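PDB 2J5A: small ribosomal subunit protein bS6 from Aquifex aeolicus, which probably binds 16S ribosomal RNA together with bS18 as a structural component of the small ribosomal subunit. Local coordinates for residues Gly41-Arg52 / Asn63-Thr73. Sequence-based numbering, arbitrary orientation.
Sequences GEILYEEDWGMR and NARYFLVQFKT
R65 grips D48 side-on: NE reaches OD1 at 2.9 Å while NH2 meets OD2 at 2.9 Å, each on a syn lone pair, the guanidinium and carboxylate planes only 21° apart. The side chains cross at about a right angle, and D48 CG lies anti to its backbone N (chi1 -172°), which brings the carboxylate to the R65 guanidinium edge, beside the F67 ring. OD1 also accepts from G50 N, on the anti side and tilted out of the carboxylate plane, closing an Asx turn. K26 and E22 of helix 22-38 add salt bridges, K26 to D48 OD2 and E22 to R65 NH1.

The backbones pair as an antiparallel hairpin, outer strand 41-53 against 63-73. A classic beta bulge interrupts the ladder where L44 and Y45 both face Q70; L44 N donates to Q70 O at 2.9 Å, and Y45 N adds a weak bond to the same oxygen.

Side chains divide between the two faces. With D48 and R65 lie I43 and V69, whose apolar CG2 methyls touch at 3.6 Å, and F67, which stacks on F29 of helix 22-38. On the other face Q70 OE1 sits 3.4 Å from Y45 CB, its amide turned 54° from the tyrosine ring and held by E11 and K106. Further along, R52 lays its CD 3.5 Å from Y66 CD1, and Y66 OH bonds R94.

In the ferredoxin-like (split beta-alpha-beta) fold of S6, the chemistry implies an edge strand fixed by its backbone ladder and by a two-pronged salt bridge, where the positive R65 and K26 probably help keep D48 ionised.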
# COMPACT_ATOMS: atom_id res chain seq x y z
N GLY A 41 3.13 -7.31 10.54
CA GLY A 41 2.48 -6.01 10.58
C GLY A 41 1.01 -6.14 10.93
O GLY A 41 0.36 -7.08 10.52
N GLU A 42 0.50 -5.19 11.70
CA GLU A 42 -0.92 -5.16 12.03
C GLU A 42 -1.58 -4.05 11.25
O GLU A 42 -1.18 -2.90 11.36
CB GLU A 42 -1.13 -4.94 13.52
CG GLU A 42 -2.58 -5.11 13.95
CD GLU A 42 -2.77 -5.00 15.45
OE1 GLU A 42 -2.13 -5.77 16.20
OE2 GLU A 42 -3.58 -4.15 15.87
N ILE A 43 -2.59 -4.40 10.46
CA ILE A 43 -3.33 -3.44 9.65
C ILE A 43 -4.25 -2.63 10.56
O ILE A 43 -5.12 -3.18 11.23
CB ILE A 43 -4.19 -4.14 8.55
CG1 ILE A 43 -3.32 -5.04 7.65
CG2 ILE A 43 -4.94 -3.09 7.71
CD1 ILE A 43 -2.30 -4.32 6.75
N LEU A 44 -4.03 -1.31 10.57
CA LEU A 44 -4.76 -0.37 11.42
C LEU A 44 -5.86 0.38 10.68
O LEU A 44 -6.79 0.87 11.30
CB LEU A 44 -3.80 0.66 12.00
CG LEU A 44 -2.58 0.13 12.77
CD1 LEU A 44 -1.76 1.30 13.22
CD2 LEU A 44 -3.00 -0.72 13.97
N TYR A 45 -5.72 0.51 9.37
CA TYR A 45 -6.59 1.38 8.61
C TYR A 45 -6.40 1.15 7.12
O TYR A 45 -5.33 0.68 6.69
CB TYR A 45 -6.28 2.83 8.97
CG TYR A 45 -7.18 3.83 8.30
CD1 TYR A 45 -8.50 3.99 8.70
CD2 TYR A 45 -6.71 4.59 7.24
CE1 TYR A 45 -9.32 4.91 8.07
CE2 TYR A 45 -7.52 5.51 6.62
CZ TYR A 45 -8.81 5.67 7.04
OH TYR A 45 -9.60 6.60 6.40
N GLU A 46 -7.43 1.46 6.35
CA GLU A 46 -7.41 1.27 4.92
C GLU A 46 -8.44 2.14 4.24
O GLU A 46 -9.51 2.37 4.79
CB GLU A 46 -7.62 -0.21 4.58
CG GLU A 46 -9.02 -0.78 4.77
CD GLU A 46 -9.04 -2.31 4.67
OE1 GLU A 46 -8.72 -2.98 5.67
OE2 GLU A 46 -9.34 -2.85 3.58
N GLU A 47 -8.08 2.64 3.05
CA GLU A 47 -8.95 3.46 2.20
C GLU A 47 -8.84 2.93 0.75
O GLU A 47 -7.73 2.62 0.27
CB GLU A 47 -8.52 4.94 2.24
CG GLU A 47 -9.14 5.77 3.37
CD GLU A 47 -8.46 7.11 3.62
OE1 GLU A 47 -7.44 7.46 2.97
OE2 GLU A 47 -8.96 7.84 4.51
N ASP A 48 -9.98 2.86 0.07
CA ASP A 48 -10.04 2.65 -1.35
C ASP A 48 -10.34 3.99 -1.98
O ASP A 48 -11.34 4.61 -1.66
CB ASP A 48 -11.15 1.67 -1.68
CG ASP A 48 -11.17 1.25 -3.13
OD1 ASP A 48 -10.62 1.96 -4.01
OD2 ASP A 48 -11.76 0.18 -3.37
N TRP A 49 -9.46 4.45 -2.85
CA TRP A 49 -9.61 5.75 -3.47
C TRP A 49 -10.14 5.63 -4.89
O TRP A 49 -10.29 6.63 -5.57
CB TRP A 49 -8.25 6.50 -3.45
CG TRP A 49 -8.03 7.10 -2.13
CD1 TRP A 49 -7.51 6.49 -1.03
CD2 TRP A 49 -8.39 8.42 -1.73
NE1 TRP A 49 -7.52 7.34 0.03
CE2 TRP A 49 -8.06 8.54 -0.36
CE3 TRP A 49 -8.98 9.51 -2.38
CZ2 TRP A 49 -8.27 9.71 0.35
CZ3 TRP A 49 -9.20 10.67 -1.66
CH2 TRP A 49 -8.84 10.76 -0.31
N GLY A 50 -10.44 4.40 -5.33
CA GLY A 50 -10.97 4.19 -6.65
C GLY A 50 -10.06 4.64 -7.78
O GLY A 50 -8.85 4.83 -7.60
N MET A 51 -10.66 4.79 -8.96
CA MET A 51 -9.92 5.15 -10.17
C MET A 51 -9.58 6.63 -10.13
O MET A 51 -10.44 7.46 -9.83
CB MET A 51 -10.74 4.83 -11.43
CG MET A 51 -11.16 3.37 -11.57
SD MET A 51 -9.77 2.19 -11.49
CE MET A 51 -8.74 2.70 -12.86
N ARG A 52 -8.32 6.95 -10.40
CA ARG A 52 -7.86 8.33 -10.41
C ARG A 52 -7.03 8.59 -11.64
O ARG A 52 -6.28 7.72 -12.07
CB ARG A 52 -7.01 8.63 -9.19
CG ARG A 52 -7.78 8.69 -7.91
CD ARG A 52 -6.87 8.87 -6.72
NE ARG A 52 -6.34 10.23 -6.60
CZ ARG A 52 -7.02 11.27 -6.11
NH1 ARG A 52 -8.29 11.12 -5.71
NH2 ARG A 52 -6.45 12.46 -6.04
N ASN A 63 -4.72 6.51 -16.09
CA ASN A 63 -5.54 6.34 -14.89
C ASN A 63 -4.97 5.16 -14.09
O ASN A 63 -4.19 4.37 -14.63
CB ASN A 63 -7.00 6.05 -15.26
CG ASN A 63 -7.65 7.18 -16.05
OD1 ASN A 63 -8.11 8.20 -15.48
ND2 ASN A 63 -7.69 7.01 -17.37
N ALA A 64 -5.37 5.03 -12.83
CA ALA A 64 -4.96 3.88 -12.02
C ALA A 64 -5.85 3.72 -10.79
O ALA A 64 -6.48 4.67 -10.37
CB ALA A 64 -3.49 4.01 -11.60
N ARG A 65 -5.88 2.52 -10.22
CA ARG A 65 -6.64 2.26 -9.01
C ARG A 65 -5.76 2.43 -7.74
O ARG A 65 -4.78 1.69 -7.54
CB ARG A 65 -7.23 0.85 -9.05
CG ARG A 65 -7.99 0.47 -7.80
CD ARG A 65 -9.14 1.43 -7.50
NE ARG A 65 -10.11 0.79 -6.63
CZ ARG A 65 -11.06 -0.04 -7.05
NH1 ARG A 65 -11.20 -0.34 -8.33
NH2 ARG A 65 -11.89 -0.58 -6.16
N TYR A 66 -6.16 3.37 -6.88
CA TYR A 66 -5.40 3.73 -5.70
C TYR A 66 -5.99 3.13 -4.45
O TYR A 66 -7.17 3.30 -4.19
CB TYR A 66 -5.34 5.25 -5.51
CG TYR A 66 -4.26 5.95 -6.32
CD1 TYR A 66 -4.52 6.39 -7.60
CD2 TYR A 66 -3.01 6.18 -5.79
CE1 TYR A 66 -3.55 7.04 -8.36
CE2 TYR A 66 -2.04 6.83 -6.53
CZ TYR A 66 -2.32 7.26 -7.82
OH TYR A 66 -1.38 7.90 -8.56
N PHE A 67 -5.13 2.45 -3.69
CA PHE A 67 -5.44 1.98 -2.35
C PHE A 67 -4.44 2.57 -1.34
O PHE A 67 -3.32 2.90 -1.69
CB PHE A 67 -5.38 0.44 -2.26
CG PHE A 67 -6.37 -0.28 -3.13
CD1 PHE A 67 -7.69 -0.41 -2.74
CD2 PHE A 67 -5.97 -0.89 -4.31
CE1 PHE A 67 -8.59 -1.07 -3.51
CE2 PHE A 67 -6.88 -1.58 -5.09
CZ PHE A 67 -8.20 -1.66 -4.69
N LEU A 68 -4.86 2.65 -0.08
CA LEU A 68 -4.04 3.14 1.03
C LEU A 68 -4.25 2.24 2.22
O LEU A 68 -5.40 1.91 2.55
CB LEU A 68 -4.46 4.58 1.41
CG LEU A 68 -3.70 5.33 2.52
CD1 LEU A 68 -3.83 6.82 2.29
CD2 LEU A 68 -4.14 4.93 3.94
N VAL A 69 -3.15 1.86 2.87
CA VAL A 69 -3.19 1.04 4.09
C VAL A 69 -2.19 1.60 5.14
O VAL A 69 -1.08 2.03 4.80
CB VAL A 69 -3.00 -0.49 3.78
CG1 VAL A 69 -1.57 -0.82 3.44
CG2 VAL A 69 -3.48 -1.37 4.96
N GLN A 70 -2.63 1.65 6.39
CA GLN A 70 -1.75 1.98 7.50
C GLN A 70 -1.59 0.74 8.34
O GLN A 70 -2.50 -0.11 8.44
CB GLN A 70 -2.28 3.12 8.37
CG GLN A 70 -2.59 4.39 7.60
CD GLN A 70 -3.18 5.46 8.50
OE1 GLN A 70 -3.86 5.14 9.48
NE2 GLN A 70 -2.91 6.73 8.19
N PHE A 71 -0.40 0.61 8.91
CA PHE A 71 -0.06 -0.57 9.68
C PHE A 71 1.04 -0.24 10.68
O PHE A 71 1.71 0.79 10.58
CB PHE A 71 0.32 -1.73 8.75
CG PHE A 71 1.61 -1.52 7.98
CD1 PHE A 71 1.60 -0.85 6.76
CD2 PHE A 71 2.81 -2.03 8.44
CE1 PHE A 71 2.77 -0.66 6.04
CE2 PHE A 71 4.00 -1.84 7.73
CZ PHE A 71 3.97 -1.15 6.51
N LYS A 72 1.15 -1.11 11.69
CA LYS A 72 2.21 -1.00 12.69
C LYS A 72 3.02 -2.29 12.70
O LYS A 72 2.51 -3.36 12.39
CB LYS A 72 1.66 -0.64 14.07
CG LYS A 72 0.70 -1.65 14.72
CD LYS A 72 0.32 -1.16 16.14
CE LYS A 72 -0.85 -1.91 16.77
NZ LYS A 72 -1.44 -1.11 17.92
N THR A 73 4.31 -2.19 13.02
CA THR A 73 5.17 -3.38 13.05
C THR A 73 6.44 -3.12 13.84
O THR A 73 6.94 -2.00 13.89
CB THR A 73 5.59 -3.83 11.63
OG1 THR A 73 6.24 -5.11 11.70
CG2 THR A 73 6.55 -2.84 11.01